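Local atomic coordinates of chitinase (PDB entry 4TXG), a protein that probably hydrolyses the glycosidic bonds of chitin, as expected of a bacterial glycoside hydrolase of family 18 that also carries a chitin-binding module. Residues 461-469 / 517-525; 526-536 / 615-623. One frame throughout, in Å; residues are numbered along the deposited sequence.

Contact 1 of 2, residues 461-469 / 517-525; sequences VPYYTRGWK and GGSNPMWHA. With CS (cesium ion), chain M.
Y464 and P521 bridge their backbones, with T465 N bonded to N520 O at 2.9 Å, and farther on G467 N reaches G517 O, so that 517-521 runs beside 463-467 before turning into helix 522-530. T465 is the side chain between them. Its OG1 sits between backbone N and carbonyl carbon (chi1 68°), which turns it to the neighbouring segment: it donates to G518 O at 2.7 Å and accepts from N520 ND2 at 3.0 Å, while N520 ND2 also bonds to D502 O. The same torsion leaves the methyl group CG2 beside the backbone N, over the first turn of the helix, 3.9 Å from both M522 SD and A525 CB. R466, bent at chi2, brings NH1 to S519 OG at 3.0 Å, the hydroxyl lying in the guanidinium plane; its NE forms a salt bridge with D398. One face of that guanidinium carries CE2 of Y464, whose OH binds a cesium ion together with D398 OD2. G467 and G518 bring their CA atoms to 3.8 Å. Just beyond a strand of the TIM barrel, then, a buried hydroxyl used as donor and as acceptor adds to backbone bonds, among them M522 N to Y463 O, in holding the approach to the helix.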
ATOM      1  N   VAL A 461      -0.341  -2.603   8.592  1.00  5.13           N
ATOM      2  CA  VAL A 461      -0.586  -2.176   9.966  1.00  5.21           C
ATOM      3  C   VAL A 461       0.682  -1.518  10.506  1.00  7.45           C
ATOM      4  O   VAL A 461       1.794  -1.841  10.055  1.00  7.97           O
ATOM      5  CB  VAL A 461      -0.972  -3.356  10.888  1.00  8.73           C
ATOM      6  CG1 VAL A 461      -2.259  -4.017  10.412  1.00  9.35           C
ATOM      7  CG2 VAL A 461       0.171  -4.372  10.980  1.00  8.74           C
ATOM      8  N   PRO A 462       0.530  -0.585  11.460  1.00  7.49           N
ATOM      9  CA  PRO A 462       1.694   0.114  12.011  1.00  8.90           C
ATOM     10  C   PRO A 462       2.244  -0.540  13.271  1.00  9.04           C
ATOM     11  O   PRO A 462       1.463  -0.997  14.102  1.00  8.44           O
ATOM     12  CB  PRO A 462       1.130   1.495  12.346  1.00  8.44           C
ATOM     13  CG  PRO A 462      -0.275   1.181  12.799  1.00  7.18           C
ATOM     14  CD  PRO A 462      -0.735   0.028  11.922  1.00  7.86           C
ATOM     15  N   TYR A 463       3.567  -0.581  13.406  1.00  7.80           N
ATOM     16  CA  TYR A 463       4.184  -0.994  14.665  1.00  7.79           C
ATOM     17  C   TYR A 463       4.730   0.240  15.385  1.00  7.60           C
ATOM     18  O   TYR A 463       5.723   0.177  16.113  1.00  9.37           O
ATOM     19  CB  TYR A 463       5.306  -2.014  14.430  1.00  7.03           C
ATOM     20  CG  TYR A 463       4.872  -3.435  14.096  1.00  9.64           C
ATOM     21  CD1 TYR A 463       3.525  -3.779  13.953  1.00  8.71           C
ATOM     22  CD2 TYR A 463       5.827  -4.438  13.946  1.00  9.21           C
ATOM     23  CE1 TYR A 463       3.154  -5.096  13.648  1.00  9.91           C
ATOM     24  CE2 TYR A 463       5.469  -5.752  13.658  1.00  9.54           C
ATOM     25  CZ  TYR A 463       4.144  -6.074  13.505  1.00 10.42           C
ATOM     26  OH  TYR A 463       3.810  -7.381  13.209  1.00 10.32           O
ATOM     27  N   TYR A 464       4.064   1.370  15.183  1.00  8.81           N
ATOM     28  CA  TYR A 464       4.510   2.638  15.747  1.00  8.06           C
ATOM     29  C   TYR A 464       3.270   3.461  16.080  1.00  9.34           C
ATOM     30  O   TYR A 464       2.169   3.133  15.653  1.00  9.38           O
ATOM     31  CB  TYR A 464       5.404   3.404  14.766  1.00  8.63           C
ATOM     32  CG  TYR A 464       4.652   3.776  13.507  1.00  9.70           C
ATOM     33  CD1 TYR A 464       4.592   2.895  12.435  1.00  8.81           C
ATOM     34  CD2 TYR A 464       3.950   4.980  13.410  1.00  8.93           C
ATOM     35  CE1 TYR A 464       3.887   3.207  11.296  1.00  7.23           C
ATOM     36  CE2 TYR A 464       3.235   5.298  12.263  1.00  9.98           C
ATOM     37  CZ  TYR A 464       3.204   4.402  11.215  1.00 13.02           C
ATOM     38  OH  TYR A 464       2.497   4.699  10.068  1.00 14.44           O
ATOM     39  N   THR A 465       3.466   4.536  16.827  1.00  7.42           N
ATOM     40  CA  THR A 465       2.379   5.430  17.203  1.00  7.26           C
ATOM     41  C   THR A 465       2.423   6.751  16.448  1.00  6.92           C
ATOM     42  O   THR A 465       3.458   7.132  15.888  1.00  8.47           O
ATOM     43  CB  THR A 465       2.434   5.772  18.708  1.00  9.12           C
ATOM     44  OG1 THR A 465       3.592   6.580  18.951  1.00  9.80           O
ATOM     45  CG2 THR A 465       2.523   4.508  19.546  1.00 10.71           C
ATOM     46  N   ARG A 466       1.286   7.439  16.440  1.00  6.90           N
ATOM     47  CA  ARG A 466       1.233   8.877  16.170  1.00  8.36           C
ATOM     48  C   ARG A 466       0.474   9.478  17.340  1.00  8.99           C
ATOM     49  O   ARG A 466      -0.305   8.787  17.997  1.00  9.03           O
ATOM     50  CB  ARG A 466       0.523   9.207  14.855  1.00  8.49           C
ATOM     51  CG  ARG A 466       1.128   8.604  13.599  1.00 10.05           C
ATOM     52  CD  ARG A 466       2.517   9.126  13.286  1.00 15.30           C
ATOM     53  NE  ARG A 466       2.828   8.885  11.879  1.00 17.66           N
ATOM     54  CZ  ARG A 466       4.031   9.046  11.345  1.00 26.15           C
ATOM     55  NH1 ARG A 466       5.046   9.444  12.105  1.00 26.11           N
ATOM     56  NH2 ARG A 466       4.215   8.805  10.054  1.00 22.42           N
ATOM     57  N   GLY A 467       0.680  10.755  17.617  1.00  8.43           N
ATOM     58  CA  GLY A 467       0.029  11.317  18.784  1.00  8.04           C
ATOM     59  C   GLY A 467       0.011  12.831  18.837  1.00  9.05           C
ATOM     60  O   GLY A 467       0.830  13.495  18.195  1.00  9.54           O
ATOM     61  N   TRP A 468      -0.927  13.347  19.628  1.00  9.42           N
ATOM     62  CA  TRP A 468      -1.164  14.778  19.829  1.00 10.67           C
ATOM     63  C   TRP A 468      -1.081  15.128  21.315  1.00  9.63           C
ATOM     64  O   TRP A 468      -1.333  14.278  22.165  1.00  9.76           O
ATOM     65  CB  TRP A 468      -2.554  15.191  19.339  1.00  9.13           C
ATOM     66  CG  TRP A 468      -2.905  14.974  17.893  1.00  9.16           C
ATOM     67  CD1 TRP A 468      -3.005  15.939  16.929  1.00 10.95           C
ATOM     68  CD2 TRP A 468      -3.275  13.736  17.261  1.00  9.83           C
ATOM     69  NE1 TRP A 468      -3.393  15.377  15.731  1.00  8.49           N
ATOM     70  CE2 TRP A 468      -3.563  14.026  15.908  1.00  8.11           C
ATOM     71  CE3 TRP A 468      -3.378  12.409  17.702  1.00  8.00           C
ATOM     72  CZ2 TRP A 468      -3.946  13.046  14.995  1.00  9.58           C
ATOM     73  CZ3 TRP A 468      -3.756  11.430  16.791  1.00 10.08           C
ATOM     74  CH2 TRP A 468      -4.027  11.753  15.448  1.00 10.68           C
ATOM     75  N   LYS A 469      -0.768  16.388  21.616  1.00 10.11           N
ATOM     76  CA  LYS A 469      -0.878  16.902  22.979  1.00 10.67           C
ATOM     77  C   LYS A 469      -1.908  18.017  22.977  1.00 11.59           C
ATOM     78  O   LYS A 469      -2.338  18.453  21.906  1.00 10.87           O
ATOM     79  CB  LYS A 469       0.475  17.399  23.506  1.00 11.85           C
ATOM     80  CG  LYS A 469       1.090  18.572  22.750  1.00 13.74           C
ATOM     81  CD  LYS A 469       2.433  18.947  23.384  1.00 18.90           C
ATOM     82  CE  LYS A 469       3.243  19.913  22.525  1.00 20.79           C
ATOM     83  NZ  LYS A 469       2.787  21.316  22.697  1.00 25.71           N
ATOM     84  N   GLY A 517       5.061  15.040  16.933  1.00 10.98           N
ATOM     85  CA  GLY A 517       4.223  14.116  16.183  1.00 10.52           C
ATOM     86  C   GLY A 517       3.799  12.857  16.919  1.00  9.94           C
ATOM     87  O   GLY A 517       3.070  12.039  16.359  1.00 10.32           O
ATOM     88  N   GLY A 518       4.245  12.693  18.163  1.00  9.78           N
ATOM     89  CA  GLY A 518       3.843  11.533  18.946  1.00  8.52           C
ATOM     90  C   GLY A 518       4.256  10.192  18.350  1.00  8.16           C
ATOM     91  O   GLY A 518       3.499   9.222  18.429  1.00  8.33           O
ATOM     92  N   SER A 519       5.447  10.144  17.748  1.00  8.52           N
ATOM     93  CA  SER A 519       5.934   8.936  17.072  1.00 11.20           C
ATOM     94  C   SER A 519       6.837   8.118  17.976  1.00  8.18           C
ATOM     95  O   SER A 519       7.880   8.602  18.412  1.00 11.48           O
ATOM     96  CB  SER A 519       6.711   9.283  15.791  1.00 14.11           C
ATOM     97  OG  SER A 519       5.908  10.006  14.877  1.00 14.87           O
ATOM     98  N   ASN A 520       6.443   6.870  18.222  1.00  8.12           N
ATOM     99  CA  ASN A 520       7.164   5.965  19.114  1.00  8.23           C
ATOM    100  C   ASN A 520       7.094   4.539  18.589  1.00  7.95           C
ATOM    101  O   ASN A 520       6.109   4.177  17.961  1.00  8.38           O
ATOM    102  CB  ASN A 520       6.564   5.972  20.527  1.00  8.49           C
ATOM    103  CG  ASN A 520       6.435   7.362  21.113  1.00  8.79           C
ATOM    104  OD1 ASN A 520       7.403   7.916  21.635  1.00 10.57           O
ATOM    105  ND2 ASN A 520       5.230   7.921  21.053  1.00  8.62           N
ATOM    106  N   PRO A 521       8.104   3.712  18.895  1.00  8.21           N
ATOM    107  CA  PRO A 521       7.951   2.274  18.653  1.00  8.04           C
ATOM    108  C   PRO A 521       6.926   1.710  19.627  1.00  8.72           C
ATOM    109  O   PRO A 521       6.758   2.292  20.704  1.00  8.71           O
ATOM    110  CB  PRO A 521       9.350   1.719  18.934  1.00  8.46           C
ATOM    111  CG  PRO A 521       9.924   2.667  19.953  1.00  9.09           C
ATOM    112  CD  PRO A 521       9.389   4.035  19.544  1.00  9.07           C
ATOM    113  N   MET A 522       6.259   0.610  19.285  1.00  7.82           N
ATOM    114  CA  MET A 522       5.228   0.103  20.186  1.00  9.20           C
ATOM    115  C   MET A 522       5.801  -0.398  21.522  1.00  8.45           C
ATOM    116  O   MET A 522       5.084  -0.405  22.532  1.00  8.68           O
ATOM    117  CB  MET A 522       4.396  -0.994  19.501  1.00  7.66           C
ATOM    118  CG  MET A 522       3.151  -0.439  18.768  1.00  8.56           C
ATOM    119  SD  MET A 522       2.150   0.649  19.813  1.00 10.36           S
ATOM    120  CE  MET A 522       1.773  -0.453  21.169  1.00  9.35           C
ATOM    121  N   TRP A 523       7.077  -0.792  21.567  1.00  8.98           N
ATOM    122  CA  TRP A 523       7.636  -1.146  22.876  1.00  9.35           C
ATOM    123  C   TRP A 523       7.644   0.059  23.810  1.00  9.98           C
ATOM    124  O   TRP A 523       7.412  -0.080  25.016  1.00 10.15           O
ATOM    125  CB  TRP A 523       9.060  -1.728  22.798  1.00  9.70           C
ATOM    126  CG  TRP A 523       9.971  -1.292  21.659  1.00 10.02           C
ATOM    127  CD1 TRP A 523      10.009  -1.820  20.392  1.00 10.63           C
ATOM    128  CD2 TRP A 523      11.035  -0.323  21.716  1.00 10.93           C
ATOM    129  NE1 TRP A 523      10.998  -1.216  19.657  1.00  9.19           N
ATOM    130  CE2 TRP A 523      11.640  -0.292  20.439  1.00  9.59           C
ATOM    131  CE3 TRP A 523      11.514   0.539  22.710  1.00 10.26           C
ATOM    132  CZ2 TRP A 523      12.703   0.566  20.130  1.00 12.41           C
ATOM    133  CZ3 TRP A 523      12.573   1.385  22.408  1.00 13.74           C
ATOM    134  CH2 TRP A 523      13.154   1.395  21.125  1.00 13.50           C
ATOM    135  N   HIS A 524       7.892   1.248  23.270  1.00 10.16           N
ATOM    136  CA  HIS A 524       7.899   2.413  24.137  1.00  9.79           C
ATOM    137  C   HIS A 524       6.476   2.729  24.601  1.00 13.07           C
ATOM    138  O   HIS A 524       6.269   3.052  25.767  1.00 10.11           O
ATOM    139  CB  HIS A 524       8.532   3.630  23.449  1.00 10.34           C
ATOM    140  CG  HIS A 524       8.620   4.828  24.348  1.00 10.60           C
ATOM    141  ND1 HIS A 524       9.290   4.802  25.546  1.00 11.68           N
ATOM    142  CD2 HIS A 524       8.088   6.070  24.233  1.00 10.04           C
ATOM    143  CE1 HIS A 524       9.185   5.988  26.135  1.00 12.96           C
ATOM    144  NE2 HIS A 524       8.452   6.766  25.361  1.00 10.62           N
ATOM    145  N   ALA A 525       5.494   2.598  23.708  1.00 10.59           N
ATOM    146  CA  ALA A 525       4.097   2.787  24.093  1.00  9.08           C
ATOM    147  C   ALA A 525       3.664   1.782  25.168  1.00 12.85           C
ATOM    148  O   ALA A 525       2.869   2.108  26.048  1.00 13.80           O
ATOM    149  CB  ALA A 525       3.189   2.679  22.868  1.00 10.44           C
TER
HETATM  150 CS    CS M 812       4.697   4.824   7.940  1.00135.28          CS
HETATM  151  O   HOH W   1       5.255   3.401   5.011  1.00 27.16           O
HETATM  152  O   HOH W   2       6.876   6.851   8.235  1.00 60.23           O

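Contact 2 of 2, residues 526-536 / 615-623; sequences KNLEKGLAGSY and RNNGQGEYF. With CS (cesium ion), chain C.
R615 and Y536 open the contact: the R615 guanidinium, with CG of F623 over one face, puts its NH2 4.0 Å from CD2 of Y536 at the edge of the tyrosine ring. N616, the first residue of a type I' turn that ends at Q619, is joined to S535 by water 4, which accepts from N616 N and donates to S535 OG. Past the turn, CD1 of L532 packs against the carbonyl oxygen of G620. E621 follows, its CG set between backbone N and carbonyl carbon (chi1 70°) and the chain extended beyond, so the carboxylate ends at S535. OE1 takes S535 N on its syn lone pair at 2.9 Å. OE2 accepts from S535 OG at 2.5 Å, on the syn side but 27° out of the carboxylate plane. On its anti lone pair OE2 also forms a salt bridge with R615 NE, at 2.7 Å. Water 3 links OE1 to G534 N. Both backbone polar atoms of Y622 are held by the amide of N527: Y622 N points to a lone pair of OD1 at 2.7 Å, while ND2 donates to Y622 O and, in its own plane, to Y536 OH, which also bonds to H524. K526 CB lies over one face of the Y622 ring, 3.6 Å from its centroid, a CH-pi contact. F623 slides past Y536, the rings nearly parallel but barely overlapping. The chemistry implies two fixed points: an asparagine amide that reads both polar atoms of a strand residue, and a carboxylate whose negative charge is probably stabilised by R615 and the donors of S535.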
ATOM      1  N   LYS A 526       4.186   0.562  25.093  1.00 11.41           N
ATOM      2  CA  LYS A 526       3.879  -0.447  26.103  1.00 10.29           C
ATOM      3  C   LYS A 526       4.507  -0.085  27.453  1.00 12.89           C
ATOM      4  O   LYS A 526       3.906  -0.326  28.505  1.00 12.78           O
ATOM      5  CB  LYS A 526       4.333  -1.838  25.632  1.00  9.92           C
ATOM      6  CG  LYS A 526       3.390  -2.447  24.579  1.00 13.47           C
ATOM      7  CD  LYS A 526       2.095  -2.883  25.258  1.00 19.59           C
ATOM      8  CE  LYS A 526       0.880  -2.851  24.343  1.00 23.19           C
ATOM      9  NZ  LYS A 526      -0.383  -3.134  25.126  1.00 22.43           N
ATOM     10  N   ASN A 527       5.707   0.491  27.435  1.00 10.80           N
ATOM     11  CA  ASN A 527       6.305   0.983  28.676  1.00 11.48           C
ATOM     12  C   ASN A 527       5.522   2.160  29.268  1.00 11.61           C
ATOM     13  O   ASN A 527       5.317   2.222  30.479  1.00 12.21           O
ATOM     14  CB  ASN A 527       7.767   1.376  28.457  1.00 11.72           C
ATOM     15  CG  ASN A 527       8.684   0.161  28.390  1.00 13.49           C
ATOM     16  OD1 ASN A 527       8.405  -0.871  29.007  1.00 13.17           O
ATOM     17  ND2 ASN A 527       9.781   0.279  27.645  1.00 11.80           N
ATOM     18  N   LEU A 528       5.070   3.085  28.425  1.00 11.11           N
ATOM     19  CA  LEU A 528       4.308   4.225  28.940  1.00 13.16           C
ATOM     20  C   LEU A 528       3.039   3.746  29.634  1.00 13.55           C
ATOM     21  O   LEU A 528       2.671   4.255  30.697  1.00 13.41           O
ATOM     22  CB  LEU A 528       3.961   5.207  27.816  1.00 11.81           C
ATOM     23  CG  LEU A 528       5.154   5.978  27.243  1.00 13.07           C
ATOM     24  CD1 LEU A 528       4.693   6.926  26.145  1.00 11.89           C
ATOM     25  CD2 LEU A 528       5.890   6.739  28.351  1.00 12.79           C
ATOM     26  N   GLU A 529       2.387   2.757  29.027  1.00 12.88           N
ATOM     27  CA  GLU A 529       1.186   2.131  29.587  1.00 14.78           C
ATOM     28  C   GLU A 529       1.481   1.548  30.973  1.00 16.09           C
ATOM     29  O   GLU A 529       0.651   1.611  31.896  1.00 18.75           O
ATOM     30  CB  GLU A 529       0.668   1.035  28.629  1.00 16.01           C
ATOM     31  CG  GLU A 529      -0.632   0.364  29.081  1.00 18.51           C
ATOM     32  CD  GLU A 529      -1.049  -0.823  28.204  1.00 22.16           C
ATOM     33  OE1 GLU A 529      -0.490  -0.999  27.095  1.00 18.86           O
ATOM     34  OE2 GLU A 529      -1.943  -1.592  28.635  1.00 23.60           O
ATOM     35  N   LYS A 530       2.683   1.000  31.112  1.00 18.37           N
ATOM     36  CA  LYS A 530       3.130   0.370  32.352  1.00 16.48           C
ATOM     37  C   LYS A 530       3.654   1.364  33.379  1.00 17.52           C
ATOM     38  O   LYS A 530       3.931   0.988  34.518  1.00 22.80           O
ATOM     39  CB  LYS A 530       4.225  -0.651  32.057  1.00 21.08           C
ATOM     40  CG  LYS A 530       3.748  -1.901  31.371  1.00 30.14           C
ATOM     41  CD  LYS A 530       3.334  -2.952  32.390  1.00 39.25           C
ATOM     42  CE  LYS A 530       4.451  -3.203  33.385  1.00 46.22           C
ATOM     43  NZ  LYS A 530       4.264  -4.480  34.136  1.00 49.63           N
ATOM     44  N   GLY A 531       3.807   2.620  32.979  1.00 16.42           N
ATOM     45  CA  GLY A 531       4.367   3.635  33.857  1.00 16.05           C
ATOM     46  C   GLY A 531       5.886   3.599  33.928  1.00 17.82           C
ATOM     47  O   GLY A 531       6.480   3.996  34.939  1.00 18.74           O
ATOM     48  N   LEU A 532       6.508   3.116  32.855  1.00 17.53           N
ATOM     49  CA  LEU A 532       7.964   3.021  32.747  1.00 15.26           C
ATOM     50  C   LEU A 532       8.463   3.994  31.683  1.00 15.02           C
ATOM     51  O   LEU A 532       7.872   4.100  30.604  1.00 13.42           O
ATOM     52  CB  LEU A 532       8.392   1.590  32.395  1.00 15.12           C
ATOM     53  CG  LEU A 532       7.965   0.491  33.375  1.00 16.98           C
ATOM     54  CD1 LEU A 532       8.249  -0.884  32.786  1.00 16.46           C
ATOM     55  CD2 LEU A 532       8.658   0.660  34.726  1.00 18.39           C
ATOM     56  N   ALA A 533       9.546   4.701  31.973  1.00 14.86           N
ATOM     57  CA  ALA A 533      10.019   5.740  31.055  1.00 16.77           C
ATOM     58  C   ALA A 533      10.854   5.163  29.921  1.00 17.23           C
ATOM     59  O   ALA A 533      10.895   5.725  28.826  1.00 16.86           O
ATOM     60  CB  ALA A 533      10.826   6.788  31.814  1.00 18.07           C
ATOM     61  N   GLY A 534      11.526   4.049  30.197  1.00 17.43           N
ATOM     62  CA  GLY A 534      12.411   3.420  29.227  1.00 19.61           C
ATOM     63  C   GLY A 534      13.875   3.762  29.460  1.00 17.58           C
ATOM     64  O   GLY A 534      14.266   4.926  29.403  1.00 17.64           O
ATOM     65  N   SER A 535      14.690   2.744  29.716  1.00 16.71           N
ATOM     66  CA  SER A 535      16.105   2.952  30.033  1.00 18.89           C
ATOM     67  C   SER A 535      16.921   3.397  28.815  1.00 20.64           C
ATOM     68  O   SER A 535      18.065   3.838  28.949  1.00 21.88           O
ATOM     69  CB  SER A 535      16.712   1.674  30.609  1.00 22.42           C
ATOM     70  OG  SER A 535      16.697   0.637  29.645  1.00 23.31           O
ATOM     71  N   TYR A 536      16.320   3.264  27.635  1.00 18.32           N
ATOM     72  CA  TYR A 536      16.945   3.602  26.359  1.00 16.94           C
ATOM     73  C   TYR A 536      16.857   5.088  25.983  1.00 17.63           C
ATOM     74  O   TYR A 536      17.367   5.487  24.941  1.00 17.69           O
ATOM     75  CB  TYR A 536      16.287   2.764  25.249  1.00 15.22           C
ATOM     76  CG  TYR A 536      14.782   2.689  25.434  1.00 14.25           C
ATOM     77  CD1 TYR A 536      13.976   3.780  25.141  1.00 12.02           C
ATOM     78  CD2 TYR A 536      14.178   1.547  25.956  1.00 15.32           C
ATOM     79  CE1 TYR A 536      12.600   3.743  25.346  1.00 12.31           C
ATOM     80  CE2 TYR A 536      12.802   1.491  26.152  1.00 14.74           C
ATOM     81  CZ  TYR A 536      12.020   2.594  25.849  1.00 13.81           C
ATOM     82  OH  TYR A 536      10.659   2.544  26.051  1.00 12.94           O
ATOM     83  N   ARG A 615      16.300  -6.265  31.476  1.00 20.86           N
ATOM     84  CA  ARG A 615      16.547  -4.843  31.247  1.00 21.06           C
ATOM     85  C   ARG A 615      16.178  -4.006  32.474  1.00 24.50           C
ATOM     86  O   ARG A 615      15.520  -4.496  33.399  1.00 23.36           O
ATOM     87  CB  ARG A 615      15.774  -4.346  30.020  1.00 16.52           C
ATOM     88  CG  ARG A 615      16.326  -4.857  28.697  1.00 19.42           C
ATOM     89  CD  ARG A 615      15.655  -4.178  27.503  1.00 17.84           C
ATOM     90  NE  ARG A 615      15.965  -2.753  27.451  1.00 18.47           N
ATOM     91  CZ  ARG A 615      16.996  -2.231  26.791  1.00 19.23           C
ATOM     92  NH1 ARG A 615      17.821  -3.015  26.105  1.00 19.16           N
ATOM     93  NH2 ARG A 615      17.202  -0.920  26.817  1.00 19.14           N
ATOM     94  N   ASN A 616      16.611  -2.748  32.472  1.00 24.41           N
ATOM     95  CA  ASN A 616      16.277  -1.803  33.533  1.00 29.64           C
ATOM     96  C   ASN A 616      16.727  -2.326  34.898  1.00 36.45           C
ATOM     97  O   ASN A 616      15.931  -2.418  35.833  1.00 38.56           O
ATOM     98  CB  ASN A 616      14.772  -1.513  33.530  1.00 31.55           C
ATOM     99  CG  ASN A 616      14.399  -0.324  34.397  1.00 37.71           C
ATOM    100  OD1 ASN A 616      15.230   0.539  34.688  1.00 39.36           O
ATOM    101  ND2 ASN A 616      13.138  -0.275  34.815  1.00 39.21           N
ATOM    102  N   ASN A 617      18.004  -2.695  34.983  1.00 39.52           N
ATOM    103  CA  ASN A 617      18.605  -3.215  36.212  1.00 45.47           C
ATOM    104  C   ASN A 617      17.882  -4.433  36.787  1.00 42.20           C
ATOM    105  O   ASN A 617      17.824  -4.615  38.004  1.00 44.51           O
ATOM    106  CB  ASN A 617      18.677  -2.111  37.271  1.00 53.12           C
ATOM    107  CG  ASN A 617      19.658  -1.012  36.902  1.00 59.19           C
ATOM    108  OD1 ASN A 617      20.762  -1.281  36.422  1.00 60.54           O
ATOM    109  ND2 ASN A 617      19.258   0.238  37.122  1.00 60.77           N
ATOM    110  N   GLY A 618      17.336  -5.267  35.909  1.00 35.60           N
ATOM    111  CA  GLY A 618      16.662  -6.480  36.333  1.00 33.95           C
ATOM    112  C   GLY A 618      15.209  -6.274  36.713  1.00 32.31           C
ATOM    113  O   GLY A 618      14.513  -7.233  37.056  1.00 32.79           O
ATOM    114  N   GLN A 619      14.749  -5.028  36.656  1.00 28.59           N
ATOM    115  CA  GLN A 619      13.356  -4.716  36.960  1.00 31.84           C
ATOM    116  C   GLN A 619      12.462  -5.007  35.756  1.00 28.48           C
ATOM    117  O   GLN A 619      11.282  -5.336  35.906  1.00 25.48           O
ATOM    118  CB  GLN A 619      13.213  -3.255  37.385  1.00 40.87           C
ATOM    119  CG  GLN A 619      13.938  -2.920  38.679  1.00 50.39           C
ATOM    120  CD  GLN A 619      13.860  -1.449  39.029  1.00 56.98           C
ATOM    121  OE1 GLN A 619      13.928  -0.586  38.153  1.00 59.48           O
ATOM    122  NE2 GLN A 619      13.714  -1.155  40.314  1.00 59.70           N
ATOM    123  N   GLY A 620      13.033  -4.888  34.563  1.00 22.20           N
ATOM    124  CA  GLY A 620      12.317  -5.238  33.350  1.00 19.03           C
ATOM    125  C   GLY A 620      11.670  -4.050  32.662  1.00 20.35           C
ATOM    126  O   GLY A 620      11.334  -3.053  33.306  1.00 21.54           O
ATOM    127  N   GLU A 621      11.506  -4.172  31.347  1.00 15.51           N
ATOM    128  CA  GLU A 621      10.797  -3.196  30.519  1.00 14.34           C
ATOM    129  C   GLU A 621      10.566  -3.814  29.149  1.00 13.17           C
ATOM    130  O   GLU A 621      11.175  -4.834  28.815  1.00 14.78           O
ATOM    131  CB  GLU A 621      11.587  -1.891  30.381  1.00 15.56           C
ATOM    132  CG  GLU A 621      12.848  -2.023  29.525  1.00 17.14           C
ATOM    133  CD  GLU A 621      13.709  -0.767  29.536  1.00 21.89           C
ATOM    134  OE1 GLU A 621      13.375   0.184  30.279  1.00 18.72           O
ATOM    135  OE2 GLU A 621      14.727  -0.737  28.807  1.00 19.58           O
ATOM    136  N   TYR A 622       9.688  -3.207  28.355  1.00 12.44           N
ATOM    137  CA  TYR A 622       9.530  -3.629  26.971  1.00 11.78           C
ATOM    138  C   TYR A 622      10.652  -3.076  26.103  1.00 11.92           C
ATOM    139  O   TYR A 622      11.184  -1.999  26.354  1.00 11.77           O
ATOM    140  CB  TYR A 622       8.184  -3.181  26.399  1.00 11.13           C
ATOM    141  CG  TYR A 622       6.991  -3.921  26.950  1.00 13.77           C
ATOM    142  CD1 TYR A 622       6.584  -5.128  26.394  1.00 16.72           C
ATOM    143  CD2 TYR A 622       6.263  -3.407  28.019  1.00 14.01           C
ATOM    144  CE1 TYR A 622       5.484  -5.810  26.889  1.00 19.00           C
ATOM    145  CE2 TYR A 622       5.150  -4.077  28.518  1.00 16.23           C
ATOM    146  CZ  TYR A 622       4.772  -5.279  27.949  1.00 19.58           C
ATOM    147  OH  TYR A 622       3.683  -5.959  28.440  1.00 20.79           O
ATOM    148  N   PHE A 623      10.997  -3.821  25.067  1.00 12.76           N
ATOM    149  CA  PHE A 623      12.027  -3.385  24.143  1.00 11.24           C
ATOM    150  C   PHE A 623      11.768  -4.120  22.843  1.00 11.81           C
ATOM    151  O   PHE A 623      10.718  -4.755  22.684  1.00 10.44           O
ATOM    152  CB  PHE A 623      13.427  -3.673  24.703  1.00 12.31           C
ATOM    153  CG  PHE A 623      14.543  -2.915  24.010  1.00 12.82           C
ATOM    154  CD1 PHE A 623      14.533  -1.528  23.959  1.00 15.62           C
ATOM    155  CD2 PHE A 623      15.597  -3.597  23.422  1.00 15.17           C
ATOM    156  CE1 PHE A 623      15.554  -0.830  23.325  1.00 15.51           C
ATOM    157  CE2 PHE A 623      16.626  -2.911  22.794  1.00 15.93           C
ATOM    158  CZ  PHE A 623      16.601  -1.526  22.746  1.00 15.68           C
TER
HETATM  159 CS    CS C 802      -1.650   3.082  33.265  1.00 52.76          CS
HETATM  160  O   HOH W   3      12.032   1.707  32.202  1.00 23.71           O
HETATM  161  O   HOH W   4      18.130  -1.748  30.548  1.00 23.22           O

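Overall arrangement
From the N terminus, the chain leaves barrel strand 457-462, and contact 1 closes a loop of 47 residues, without helix or strand, by bringing 517-525 back beside 461-469. Helix 522-530 begins there and carries the chain directly into contact 2, whose longer loop includes helix 582-594 and the strands from 556-560 to 609-612 and closes where hairpin 609-612/621-624 returns to the helix. The two loops are thus in series, neither nested nor crossed, with centres about 16 Å apart. They meet where H524 ND1 approaches Y536 OH at 2.7 Å, a probable hydrogen bond. Through the shared helix they join the segment after barrel strand 457-462, with edge strand 466-468, to the hairpin.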